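Cysteine desulfurase (Stenotrophomonas maltophilia, PDB 6WCI) probably uses pyridoxal 5'-phosphate to strip sulfur from L-cysteine, releasing L-alanine and passing the sulfur to a carrier. Local coordinates at residues Val103-Cys111 with Asp288-Gly296; Gln223-Asp231 with Gln318-Ala326. All coordinates share one frame; numbering follows the deposited sequence. Where two conformers were deposited one is given.

Contact 1 (Val103-Cys111 with Asp288-Gly296)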
ATOM      1  N   VAL B 103      13.608 -10.881  14.411  1.00 37.29           N
ATOM      2  CA  VAL B 103      13.869 -11.604  13.170  1.00 38.03           C
ATOM      3  C   VAL B 103      14.926 -10.852  12.373  1.00 43.26           C
ATOM      4  O   VAL B 103      15.247  -9.697  12.651  1.00 39.26           O
ATOM      5  CB  VAL B 103      12.604 -11.790  12.308  1.00 35.16           C
ATOM      6  CG1 VAL B 103      11.502 -12.467  13.104  1.00 41.22           C
ATOM      7  CG2 VAL B 103      12.145 -10.450  11.734  1.00 28.67           C
ATOM      8  N   ARG B 104      15.457 -11.522  11.359  1.00 47.49           N
ATOM      9  CA  ARG B 104      16.404 -10.805  10.516  1.00 43.80           C
ATOM     10  C   ARG B 104      15.650  -9.947   9.507  1.00 43.39           C
ATOM     11  O   ARG B 104      14.610 -10.364   8.986  1.00 41.09           O
ATOM     12  CB  ARG B 104      17.342 -11.774   9.796  1.00 43.68           C
ATOM     13  CG  ARG B 104      18.165 -12.625  10.751  1.00 50.33           C
ATOM     14  CD  ARG B 104      19.219 -13.423  10.025  1.00 56.86           C
ATOM     15  NE  ARG B 104      20.069 -12.572   9.197  1.00 63.02           N
ATOM     16  CZ  ARG B 104      21.236 -12.956   8.684  1.00 64.83           C
ATOM     17  NH1 ARG B 104      21.945 -12.113   7.937  1.00 62.53           N
ATOM     18  NH2 ARG B 104      21.701 -14.177   8.926  1.00 60.98           N
ATOM     19  N   PRO B 105      16.132  -8.729   9.242  1.00 42.41           N
ATOM     20  CA  PRO B 105      15.419  -7.863   8.294  1.00 37.46           C
ATOM     21  C   PRO B 105      15.407  -8.420   6.882  1.00 33.98           C
ATOM     22  O   PRO B 105      14.474  -8.138   6.120  1.00 36.09           O
ATOM     23  CB  PRO B 105      16.181  -6.536   8.393  1.00 35.17           C
ATOM     24  CG  PRO B 105      17.524  -6.892   8.942  1.00 38.26           C
ATOM     25  CD  PRO B 105      17.329  -8.087   9.811  1.00 37.94           C
ATOM     26  N   SER B 106      16.405  -9.228   6.522  1.00 36.16           N
ATOM     27  CA  SER B 106      16.442  -9.857   5.206  1.00 40.64           C
ATOM     28  C   SER B 106      15.265 -10.799   4.972  1.00 39.13           C
ATOM     29  O   SER B 106      14.933 -11.086   3.816  1.00 35.44           O
ATOM     30  CB  SER B 106      17.758 -10.621   5.042  1.00 47.51           C
ATOM     31  OG  SER B 106      18.151 -10.677   3.687  1.00 59.87           O
ATOM     32  N   ASP B 107      14.639 -11.301   6.038  1.00 35.37           N
ATOM     33  CA  ASP B 107      13.504 -12.203   5.935  1.00 32.56           C
ATOM     34  C   ASP B 107      12.175 -11.509   6.188  1.00 38.15           C
ATOM     35  O   ASP B 107      11.166 -12.186   6.415  1.00 35.94           O
ATOM     36  CB  ASP B 107      13.659 -13.370   6.913  1.00 37.42           C
ATOM     37  CG  ASP B 107      14.982 -14.102   6.761  1.00 48.21           C
ATOM     38  OD1 ASP B 107      15.593 -14.037   5.665  1.00 48.93           O
ATOM     39  OD2 ASP B 107      15.407 -14.750   7.742  1.00 47.65           O
ATOM     40  N   LEU B 108      12.148 -10.183   6.164  1.00 35.63           N
ATOM     41  CA  LEU B 108      10.960  -9.408   6.504  1.00 33.12           C
ATOM     42  C   LEU B 108      10.520  -8.625   5.274  1.00 36.24           C
ATOM     43  O   LEU B 108      11.214  -7.697   4.836  1.00 34.75           O
ATOM     44  CB  LEU B 108      11.247  -8.477   7.681  1.00 27.88           C
ATOM     45  CG  LEU B 108      10.073  -7.795   8.367  1.00 31.37           C
ATOM     46  CD1 LEU B 108       9.142  -8.831   9.009  1.00 29.36           C
ATOM     47  CD2 LEU B 108      10.595  -6.812   9.401  1.00 30.85           C
ATOM     48  N   VAL B 109       9.370  -8.995   4.729  1.00 31.94           N
ATOM     49  CA  VAL B 109       8.812  -8.348   3.550  1.00 28.54           C
ATOM     50  C   VAL B 109       7.836  -7.273   4.005  1.00 33.00           C
ATOM     51  O   VAL B 109       6.901  -7.558   4.758  1.00 29.03           O
ATOM     52  CB  VAL B 109       8.114  -9.378   2.646  1.00 35.86           C
ATOM     53  CG1 VAL B 109       7.538  -8.701   1.409  1.00 36.73           C
ATOM     54  CG2 VAL B 109       9.086 -10.502   2.260  1.00 31.34           C
ATOM     55  N   LEU B 110       8.050  -6.037   3.545  1.00 29.81           N
ATOM     56  CA  LEU B 110       7.192  -4.912   3.895  1.00 29.99           C
ATOM     57  C   LEU B 110       6.063  -4.797   2.874  1.00 27.20           C
ATOM     58  O   LEU B 110       6.306  -4.891   1.669  1.00 25.92           O
ATOM     59  CB  LEU B 110       8.006  -3.614   3.943  1.00 31.69           C
ATOM     60  CG  LEU B 110       9.249  -3.622   4.849  1.00 29.99           C
ATOM     61  CD1 LEU B 110      10.043  -2.340   4.737  1.00 24.35           C
ATOM     62  CD2 LEU B 110       8.844  -3.857   6.309  1.00 30.95           C
ATOM     63  N   CYS B 111       4.833  -4.608   3.356  1.00 24.79           N
ATOM     64  CA  CYS B 111       3.668  -4.536   2.479  1.00 23.19           C
ATOM     65  C   CYS B 111       2.595  -3.666   3.148  1.00 29.20           C
ATOM     66  O   CYS B 111       2.834  -3.047   4.185  1.00 29.71           O
ATOM     67  CB  CYS B 111       3.177  -5.948   2.152  1.00 28.81           C
ATOM     68  SG  CYS B 111       2.820  -6.919   3.637  1.00 37.89           S
ATOM     69  N   ASP B 288      16.719 -10.995  -4.982  1.00 37.69           N
ATOM     70  CA  ASP B 288      16.484 -11.901  -3.867  0.52 42.68           C
ATOM     71  C   ASP B 288      15.492 -11.288  -2.885  1.00 39.37           C
ATOM     72  O   ASP B 288      15.185 -10.092  -2.936  1.00 41.60           O
ATOM     73  CB  ASP B 288      17.785 -12.212  -3.131  0.52 45.89           C
ATOM     74  CG  ASP B 288      18.724 -13.062  -3.943  0.52 46.31           C
ATOM     75  OD1 ASP B 288      18.238 -13.830  -4.793  0.52 46.21           O
ATOM     76  OD2 ASP B 288      19.948 -12.967  -3.719  0.52 49.63           O
ATOM     77  N   ALA B 289      15.021 -12.112  -1.956  1.00 36.46           N
ATOM     78  CA  ALA B 289      14.213 -11.615  -0.865  1.00 25.79           C
ATOM     79  C   ALA B 289      15.049 -10.666  -0.006  1.00 29.32           C
ATOM     80  O   ALA B 289      16.260 -10.859   0.148  1.00 31.83           O
ATOM     81  CB  ALA B 289      13.701 -12.782  -0.009  1.00 26.71           C
ATOM     82  N   PRO B 290      14.422  -9.648   0.601  1.00 29.07           N
ATOM     83  CA  PRO B 290      12.972  -9.414   0.556  1.00 28.17           C
ATOM     84  C   PRO B 290      12.474  -8.597  -0.647  1.00 31.36           C
ATOM     85  O   PRO B 290      11.275  -8.631  -0.926  1.00 30.14           O
ATOM     86  CB  PRO B 290      12.715  -8.642   1.856  1.00 32.55           C
ATOM     87  CG  PRO B 290      13.974  -7.831   2.049  1.00 27.62           C
ATOM     88  CD  PRO B 290      15.103  -8.744   1.549  1.00 32.81           C
ATOM     89  N   HIS B 291      13.363  -7.850  -1.316  1.00 31.76           N
ATOM     90  CA  HIS B 291      12.928  -6.958  -2.395  1.00 32.61           C
ATOM     91  C   HIS B 291      12.270  -7.714  -3.542  1.00 31.72           C
ATOM     92  O   HIS B 291      11.458  -7.129  -4.267  1.00 26.39           O
ATOM     93  CB  HIS B 291      14.109  -6.144  -2.916  1.00 36.36           C
ATOM     94  CG  HIS B 291      14.630  -5.163  -1.919  1.00 44.54           C
ATOM     95  ND1 HIS B 291      15.737  -5.413  -1.138  1.00 49.82           N
ATOM     96  CD2 HIS B 291      14.173  -3.944  -1.550  1.00 42.83           C
ATOM     97  CE1 HIS B 291      15.948  -4.381  -0.340  1.00 46.81           C
ATOM     98  NE2 HIS B 291      15.013  -3.479  -0.570  1.00 45.38           N
ATOM     99  N   LYS B 292      12.607  -8.992  -3.711  1.00 23.99           N
ATOM    100  CA  LYS B 292      11.911  -9.917  -4.597  1.00 29.52           C
ATOM    101  C   LYS B 292      10.394  -9.782  -4.506  1.00 33.71           C
ATOM    102  O   LYS B 292       9.690  -9.956  -5.508  1.00 27.85           O
ATOM    103  CB  LYS B 292      12.348 -11.347  -4.252  1.00 29.97           C
ATOM    104  CG  LYS B 292      11.732 -12.464  -5.074  1.00 34.12           C
ATOM    105  CD  LYS B 292      12.269 -13.806  -4.580  1.00 32.69           C
ATOM    106  CE  LYS B 292      11.641 -14.980  -5.304  1.00 29.69           C
ATOM    107  NZ  LYS B 292      12.222 -16.248  -4.810  1.00 34.05           N
ATOM    108  N   PHE B 293       9.880  -9.472  -3.310  1.00 33.64           N
ATOM    109  CA  PHE B 293       8.446  -9.430  -3.057  1.00 27.28           C
ATOM    110  C   PHE B 293       7.927  -8.014  -2.808  1.00 28.94           C
ATOM    111  O   PHE B 293       6.770  -7.857  -2.409  1.00 29.00           O
ATOM    112  CB  PHE B 293       8.078 -10.360  -1.883  1.00 28.69           C
ATOM    113  CG  PHE B 293       8.410 -11.810  -2.138  1.00 28.84           C
ATOM    114  CD1 PHE B 293       7.646 -12.568  -3.022  1.00 26.46           C
ATOM    115  CD2 PHE B 293       9.500 -12.405  -1.521  1.00 26.08           C
ATOM    116  CE1 PHE B 293       7.963 -13.918  -3.278  1.00 32.08           C
ATOM    117  CE2 PHE B 293       9.825 -13.745  -1.758  1.00 24.55           C
ATOM    118  CZ  PHE B 293       9.053 -14.506  -2.649  1.00 27.83           C
ATOM    119  N   GLU B 294       8.736  -6.985  -3.084  1.00 26.65           N
ATOM    120  CA  GLU B 294       8.367  -5.575  -2.920  1.00 29.35           C
ATOM    121  C   GLU B 294       8.505  -4.885  -4.278  1.00 27.85           C
ATOM    122  O   GLU B 294       9.568  -4.353  -4.611  1.00 31.63           O
ATOM    123  CB  GLU B 294       9.248  -4.896  -1.838  1.00 22.49           C
ATOM    124  CG  GLU B 294       9.070  -5.493  -0.423  1.00 30.07           C
ATOM    125  CD  GLU B 294      10.271  -5.254   0.487  1.00 34.43           C
ATOM    126  OE1 GLU B 294      11.239  -4.595   0.043  1.00 30.15           O
ATOM    127  OE2 GLU B 294      10.256  -5.737   1.646  1.00 31.99           O
ATOM    128  N   ALA B 295       7.429  -4.889  -5.060  1.00 28.40           N
ATOM    129  CA  ALA B 295       7.458  -4.355  -6.419  1.00 29.36           C
ATOM    130  C   ALA B 295       7.066  -2.881  -6.418  1.00 33.62           C
ATOM    131  O   ALA B 295       6.105  -2.492  -5.747  1.00 32.76           O
ATOM    132  CB  ALA B 295       6.522  -5.156  -7.332  1.00 25.65           C
ATOM    133  N   GLY B 296       7.824  -2.056  -7.155  1.00 26.45           N
ATOM    134  CA  GLY B 296       7.456  -0.663  -7.318  1.00 25.26           C
ATOM    135  C   GLY B 296       7.789   0.189  -6.097  1.00 28.89           C
ATOM    136  O   GLY B 296       8.368  -0.269  -5.110  1.00 28.83           O
TER

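Contact 2 (Gln223-Asp231 with Gln318-Ala326). With SO4 (sulfate ion), chain E.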
ATOM      1  N   GLN B 223      -3.259  -8.790  15.939  1.00 40.38           N
ATOM      2  CA  GLN B 223      -3.639  -8.365  17.276  1.00 46.70           C
ATOM      3  C   GLN B 223      -2.648  -8.809  18.341  1.00 49.76           C
ATOM      4  O   GLN B 223      -2.886  -8.559  19.527  1.00 47.02           O
ATOM      5  CB  GLN B 223      -5.039  -8.878  17.629  1.00 48.01           C
ATOM      6  CG  GLN B 223      -6.138  -8.352  16.725  1.00 51.45           C
ATOM      7  CD  GLN B 223      -6.424  -6.881  16.956  1.00 56.82           C
ATOM      8  OE1 GLN B 223      -6.053  -6.323  17.989  1.00 61.36           O
ATOM      9  NE2 GLN B 223      -7.088  -6.246  15.996  1.00 50.17           N
ATOM     10  N   ALA B 224      -1.545  -9.447  17.951  1.00 43.39           N
ATOM     11  CA  ALA B 224      -0.509  -9.851  18.899  1.00 45.18           C
ATOM     12  C   ALA B 224       0.529  -8.754  19.151  1.00 44.26           C
ATOM     13  O   ALA B 224       0.718  -8.317  20.292  1.00 46.00           O
ATOM     14  CB  ALA B 224       0.183 -11.119  18.403  1.00 39.40           C
ATOM     15  N   VAL B 225       1.213  -8.309  18.103  1.00 46.74           N
ATOM     16  CA  VAL B 225       2.383  -7.442  18.259  1.00 42.37           C
ATOM     17  C   VAL B 225       2.083  -6.068  18.851  1.00 43.46           C
ATOM     18  O   VAL B 225       3.011  -5.460  19.403  1.00 51.64           O
ATOM     19  CB  VAL B 225       3.133  -7.294  16.927  1.00 40.07           C
ATOM     20  CG1 VAL B 225       3.563  -8.665  16.447  1.00 36.94           C
ATOM     21  CG2 VAL B 225       2.268  -6.607  15.905  1.00 37.36           C
ATOM     22  N   PRO B 226       0.860  -5.517  18.799  1.00 44.59           N
ATOM     23  CA  PRO B 226       0.632  -4.265  19.538  1.00 47.24           C
ATOM     24  C   PRO B 226       0.355  -4.444  21.020  1.00 54.72           C
ATOM     25  O   PRO B 226       0.399  -3.447  21.752  1.00 55.08           O
ATOM     26  CB  PRO B 226      -0.581  -3.645  18.831  1.00 47.59           C
ATOM     27  CG  PRO B 226      -1.263  -4.749  18.155  1.00 45.71           C
ATOM     28  CD  PRO B 226      -0.295  -5.848  17.937  1.00 41.07           C
ATOM     29  N   HIS B 227       0.104  -5.667  21.491  1.00 54.56           N
ATOM     30  CA  HIS B 227      -0.356  -5.894  22.854  1.00 59.05           C
ATOM     31  C   HIS B 227       0.569  -6.762  23.697  1.00 60.91           C
ATOM     32  O   HIS B 227       0.385  -6.817  24.921  1.00 64.67           O
ATOM     33  CB  HIS B 227      -1.759  -6.527  22.840  1.00 61.12           C
ATOM     34  CG  HIS B 227      -2.780  -5.697  22.128  1.00 66.22           C
ATOM     35  ND1 HIS B 227      -3.338  -4.565  22.684  1.00 68.96           N
ATOM     36  CD2 HIS B 227      -3.329  -5.822  20.897  1.00 64.62           C
ATOM     37  CE1 HIS B 227      -4.197  -4.038  21.831  1.00 70.08           C
ATOM     38  NE2 HIS B 227      -4.211  -4.781  20.738  1.00 66.45           N
ATOM     39  N   ARG B 228       1.552  -7.426  23.095  1.00 55.45           N
ATOM     40  CA  ARG B 228       2.468  -8.271  23.843  1.00 54.93           C
ATOM     41  C   ARG B 228       3.788  -8.361  23.098  1.00 56.00           C
ATOM     42  O   ARG B 228       3.870  -8.072  21.900  1.00 59.62           O
ATOM     43  CB  ARG B 228       1.894  -9.671  24.043  1.00 50.74           C
ATOM     44  CG  ARG B 228       1.773 -10.427  22.735  1.00 49.92           C
ATOM     45  CD  ARG B 228       0.811 -11.590  22.856  1.00 52.61           C
ATOM     46  NE  ARG B 228       1.349 -12.654  23.693  1.00 59.32           N
ATOM     47  CZ  ARG B 228       0.959 -12.906  24.936  1.00 62.04           C
ATOM     48  NH1 ARG B 228       0.019 -12.164  25.510  1.00 63.58           N
ATOM     49  NH2 ARG B 228       1.514 -13.904  25.605  1.00 63.65           N
ATOM     50  N   LYS B 229       4.827  -8.770  23.823  1.00 55.15           N
ATOM     51  CA  LYS B 229       6.106  -9.027  23.181  1.00 58.86           C
ATOM     52  C   LYS B 229       6.006 -10.305  22.375  1.00 51.08           C
ATOM     53  O   LYS B 229       5.610 -11.349  22.899  1.00 50.08           O
ATOM     54  CB  LYS B 229       7.242  -9.132  24.193  1.00 62.21           C
ATOM     55  CG  LYS B 229       8.584  -9.312  23.483  1.00 64.03           C
ATOM     56  CD  LYS B 229       9.789  -9.028  24.355  1.00 68.85           C
ATOM     57  CE  LYS B 229      11.074  -9.062  23.532  1.00 75.09           C
ATOM     58  NZ  LYS B 229      11.255 -10.347  22.780  1.00 75.68           N
ATOM     59  N   VAL B 230       6.344 -10.223  21.097  1.00 46.35           N
ATOM     60  CA  VAL B 230       6.378 -11.392  20.236  1.00 48.97           C
ATOM     61  C   VAL B 230       7.804 -11.563  19.740  1.00 51.10           C
ATOM     62  O   VAL B 230       8.359 -10.668  19.087  1.00 52.91           O
ATOM     63  CB  VAL B 230       5.387 -11.292  19.065  1.00 44.99           C
ATOM     64  CG1 VAL B 230       5.392 -12.594  18.276  1.00 38.17           C
ATOM     65  CG2 VAL B 230       3.985 -11.002  19.578  1.00 41.24           C
ATOM     66  N   ASP B 231       8.407 -12.693  20.100  1.00 48.54           N
ATOM     67  CA  ASP B 231       9.631 -13.196  19.488  1.00 47.14           C
ATOM     68  C   ASP B 231       9.179 -14.107  18.356  1.00 42.88           C
ATOM     69  O   ASP B 231       8.908 -15.293  18.558  1.00 40.25           O
ATOM     70  CB  ASP B 231      10.477 -13.926  20.527  1.00 48.19           C
ATOM     71  CG  ASP B 231      11.747 -14.531  19.950  1.00 50.28           C
ATOM     72  OD1 ASP B 231      11.885 -14.615  18.712  1.00 50.25           O
ATOM     73  OD2 ASP B 231      12.621 -14.932  20.751  1.00 51.54           O
ATOM     74  N   GLN B 318       7.611  -3.975  25.460  1.00 40.91           N
ATOM     75  CA  GLN B 318       6.411  -4.723  25.104  1.00 54.00           C
ATOM     76  C   GLN B 318       5.868  -5.497  26.300  1.00 51.88           C
ATOM     77  O   GLN B 318       4.647  -5.588  26.485  1.00 49.42           O
ATOM     78  CB  GLN B 318       6.707  -5.670  23.938  1.00 53.85           C
ATOM     79  CG  GLN B 318       7.328  -5.010  22.708  1.00 61.32           C
ATOM     80  CD  GLN B 318       8.833  -5.246  22.603  1.00 68.99           C
ATOM     81  OE1 GLN B 318       9.580  -4.964  23.545  1.00 78.18           O
ATOM     82  NE2 GLN B 318       9.283  -5.771  21.455  1.00 56.65           N
ATOM     83  N   GLU B 319       6.758  -6.057  27.127  1.00 58.95           N
ATOM     84  CA  GLU B 319       6.311  -6.697  28.364  1.00 60.71           C
ATOM     85  C   GLU B 319       5.603  -5.700  29.270  1.00 58.16           C
ATOM     86  O   GLU B 319       4.613  -6.040  29.928  1.00 56.34           O
ATOM     87  CB  GLU B 319       7.492  -7.326  29.104  1.00 62.95           C
ATOM     88  CG  GLU B 319       8.032  -8.594  28.483  1.00 72.66           C
ATOM     89  CD  GLU B 319       9.261  -8.351  27.627  1.00 84.49           C
ATOM     90  OE1 GLU B 319       9.459  -7.206  27.153  1.00 87.14           O
ATOM     91  OE2 GLU B 319      10.034  -9.316  27.432  1.00 88.09           O
ATOM     92  N   ASN B 320       6.101  -4.462  29.324  1.00 55.75           N
ATOM     93  CA  ASN B 320       5.451  -3.444  30.149  1.00 53.92           C
ATOM     94  C   ASN B 320       4.060  -3.124  29.618  1.00 51.96           C
ATOM     95  O   ASN B 320       3.128  -2.899  30.394  1.00 50.75           O
ATOM     96  CB  ASN B 320       6.311  -2.178  30.203  1.00 50.42           C
ATOM     97  CG  ASN B 320       7.589  -2.368  30.995  1.00 52.67           C
ATOM     98  OD1 ASN B 320       7.601  -3.044  32.021  1.00 62.69           O
ATOM     99  ND2 ASN B 320       8.680  -1.771  30.518  1.00 50.04           N
ATOM    100  N   VAL B 321       3.901  -3.110  28.294  1.00 52.96           N
ATOM    101  CA  VAL B 321       2.594  -2.850  27.694  1.00 51.76           C
ATOM    102  C   VAL B 321       1.624  -3.980  28.014  1.00 55.03           C
ATOM    103  O   VAL B 321       0.461  -3.744  28.363  1.00 59.86           O
ATOM    104  CB  VAL B 321       2.731  -2.651  26.175  1.00 46.34           C
ATOM    105  CG1 VAL B 321       1.384  -2.827  25.502  1.00 56.52           C
ATOM    106  CG2 VAL B 321       3.285  -1.270  25.867  1.00 47.38           C
ATOM    107  N   GLU B 322       2.081  -5.227  27.866  1.00 52.91           N
ATOM    108  CA  GLU B 322       1.225  -6.372  28.153  1.00 52.94           C
ATOM    109  C   GLU B 322       0.735  -6.343  29.593  1.00 54.93           C
ATOM    110  O   GLU B 322      -0.442  -6.612  29.866  1.00 63.30           O
ATOM    111  CB  GLU B 322       1.986  -7.663  27.867  1.00 56.50           C
ATOM    112  CG  GLU B 322       1.326  -8.910  28.418  1.00 64.41           C
ATOM    113  CD  GLU B 322       2.111 -10.168  28.100  1.00 68.75           C
ATOM    114  OE1 GLU B 322       3.247 -10.052  27.593  1.00 72.19           O
ATOM    115  OE2 GLU B 322       1.591 -11.270  28.354  1.00 71.88           O
ATOM    116  N   ALA B 323       1.623  -5.990  30.527  1.00 56.06           N
ATOM    117  CA  ALA B 323       1.228  -5.909  31.932  1.00 56.43           C
ATOM    118  C   ALA B 323       0.231  -4.781  32.154  1.00 59.75           C
ATOM    119  O   ALA B 323      -0.740  -4.940  32.898  1.00 58.76           O
ATOM    120  CB  ALA B 323       2.463  -5.724  32.810  1.00 57.15           C
ATOM    121  N   ARG B 324       0.440  -3.642  31.494  1.00 60.99           N
ATOM    122  CA  ARG B 324      -0.473  -2.514  31.649  1.00 60.20           C
ATOM    123  C   ARG B 324      -1.866  -2.861  31.134  1.00 55.15           C
ATOM    124  O   ARG B 324      -2.871  -2.622  31.811  1.00 56.90           O
ATOM    125  CB  ARG B 324       0.083  -1.296  30.910  1.00 56.04           C
ATOM    126  CG  ARG B 324      -0.923  -0.200  30.657  1.00 59.01           C
ATOM    127  CD  ARG B 324      -1.287   0.529  31.938  1.00 58.59           C
ATOM    128  NE  ARG B 324      -1.965   1.788  31.657  1.00 57.18           N
ATOM    129  CZ  ARG B 324      -2.399   2.626  32.596  1.00 61.92           C
ATOM    130  NH1 ARG B 324      -2.230   2.317  33.870  1.00 61.75           N
ATOM    131  NH2 ARG B 324      -3.004   3.762  32.265  1.00 54.21           N
ATOM    132  N   GLU B 325      -1.951  -3.417  29.923  1.00 53.51           N
ATOM    133  CA  GLU B 325      -3.265  -3.689  29.362  1.00 53.74           C
ATOM    134  C   GLU B 325      -3.952  -4.862  30.063  1.00 58.99           C
ATOM    135  O   GLU B 325      -5.182  -4.952  30.028  1.00 61.13           O
ATOM    136  CB  GLU B 325      -3.137  -3.919  27.855  1.00 60.09           C
ATOM    137  CG  GLU B 325      -2.638  -2.673  27.109  1.00 48.99           C
ATOM    138  CD  GLU B 325      -2.391  -2.904  25.629  1.00 54.77           C
ATOM    139  OE1 GLU B 325      -2.145  -1.902  24.899  1.00 51.55           O
ATOM    140  OE2 GLU B 325      -2.447  -4.071  25.192  1.00 54.35           O
ATOM    141  N   ALA B 326      -3.191  -5.742  30.720  1.00 57.81           N
ATOM    142  CA  ALA B 326      -3.806  -6.784  31.539  1.00 59.88           C
ATOM    143  C   ALA B 326      -4.466  -6.193  32.785  1.00 62.23           C
ATOM    144  O   ALA B 326      -5.545  -6.635  33.190  1.00 64.08           O
ATOM    145  CB  ALA B 326      -2.765  -7.829  31.923  1.00 60.48           C
TER
HETATM  146  S   SO4 E 502      -4.467   5.351  35.216  1.00 82.35           S
HETATM  147  O1  SO4 E 502      -3.664   6.294  34.444  1.00 89.67           O
HETATM  148  O2  SO4 E 502      -5.026   4.340  34.327  1.00 85.18           O
HETATM  149  O3  SO4 E 502      -5.576   6.059  35.867  1.00 74.04           O
HETATM  150  O4  SO4 E 502      -3.589   4.708  36.192  1.00 82.12           O
HETATM  151  O   HOH W   1      -1.346  -1.674  22.557  1.00 46.41           O
HETATM  152  O   HOH W   2       7.554  -7.824  20.038  0.53 23.57           O

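Contact 1 (Val103-Cys111 with Asp288-Gly296)
Ser106 closes the short 3-10 turn ahead of strand 108-111, and its carbonyl is met by Pro290 of the 288-296 loop: Ser106 O lies 3.3 Å from CD of Pro290. The peptide bond before Pro290 is cis, a form that proline tolerates far better than other residues, and the compact ring presses on the backbone where the strand begins. Leu108 directs its own side chain away from the loop but offers its carbonyl, so that Leu108 O stands 3.5 Å from Pro290 CB; Arg94 NH1 supplies the hydrogen bond to the same oxygen. At Val109 the contact becomes apolar and two-pronged. With CG1 anti to the backbone N (chi1 -180°), that methyl rests 3.7 Å from Phe293 CB, while CG2 sits 4.1 Å from Pro290 CB; a beta-branched residue suits a spot where two neighbours must be met at once. Leu110 contributes its backbone. Its N donates to Glu294 OE2 at 2.9 Å in a nearly straight bond (173° at the hydrogen), arriving on the anti side of the carboxylate, 27° out of its plane. Glutamate is long enough to reach across with its chain extended beyond CG, and OE2 also forms a salt bridge with Arg94 NH1, so this buried oxygen is gripped by two partners.

In the seven-stranded sheet of the cofactor-binding fold, strand 108-111 is an outermost strand within this chain. Val109 and Cys111 pair with Leu256 and Gly254 of strand 254-258, while the Leu110 N-H is taken by Glu294. Helix 81-101 brings Arg94 to the contact, Leu263 of helix 260-265 touches Val109, Ala289 and Phe293, and helix 114-126 meets Phe293 through Leu120.

Contact 2 (Gln223-Asp231 with Gln318-Ala326)
His227 and Glu325 both set CG anti to the carbonyl carbon, His227 with chi1 -58°, and Glu325 then runs out extended until its carboxylate reaches the edge of the imidazole. There His227 ND1 donates to Glu325 OE2 at 2.7 Å, with 160° at the hydrogen. Histidine suits the place because its N-H points out in the ring plane, where the oxygen lies; that oxygen is approached on its syn side, 28° out of the carboxylate plane. A water lies between Glu325 OE1 and Pro226 O, at distances short enough to be doubtful. At the loop's start, Gln223 NE2 bonds O3 of the pyridoxal phosphate linked to Lys246.

Arg228 places NH1 3.4 Å from Glu322 OE2, but that oxygen stands well out of the guanidinium plane, so the salt bridge is one of charge alone, and NH2 pairs with Glu350. Lys229 serves mainly as hydrocarbon, its long methylene chain lying along Gln318 and Glu319: CB meets Gln318 CB at 3.5 Å, and CD passes 3.1 Å from Glu319 OE2. A second water accepts from both Gln318 NE2 and Val230 N.

The loop thus docks on helix 318-336 through a hydrogen bond, one ion pair, bridging water and the Lys229 chain. The Glu325 carboxylate would tend to stabilise a protonated His227.

Contacts 1 and 2 alternate along the chain, in the order 103-111, 223-231, 288-296, 318-326, so the two contacts cross in sequence. Their centres are 25 Å apart; the nearest atoms come to about 6 Å without touching. Both rest on the seven-stranded sheet and on helix 81-101, which offers Arg94 to contact 1 and Phe100 to contact 2. Contact 1 lies against strand 108-111, one edge of that sheet within the chain, near the second subunit. Contact 2 follows strand 216-220 and joins its trailing loop to helix 318-336, which leads on to the strands of the six-stranded sheet, linking the cofactor-bearing part of the fold to the other.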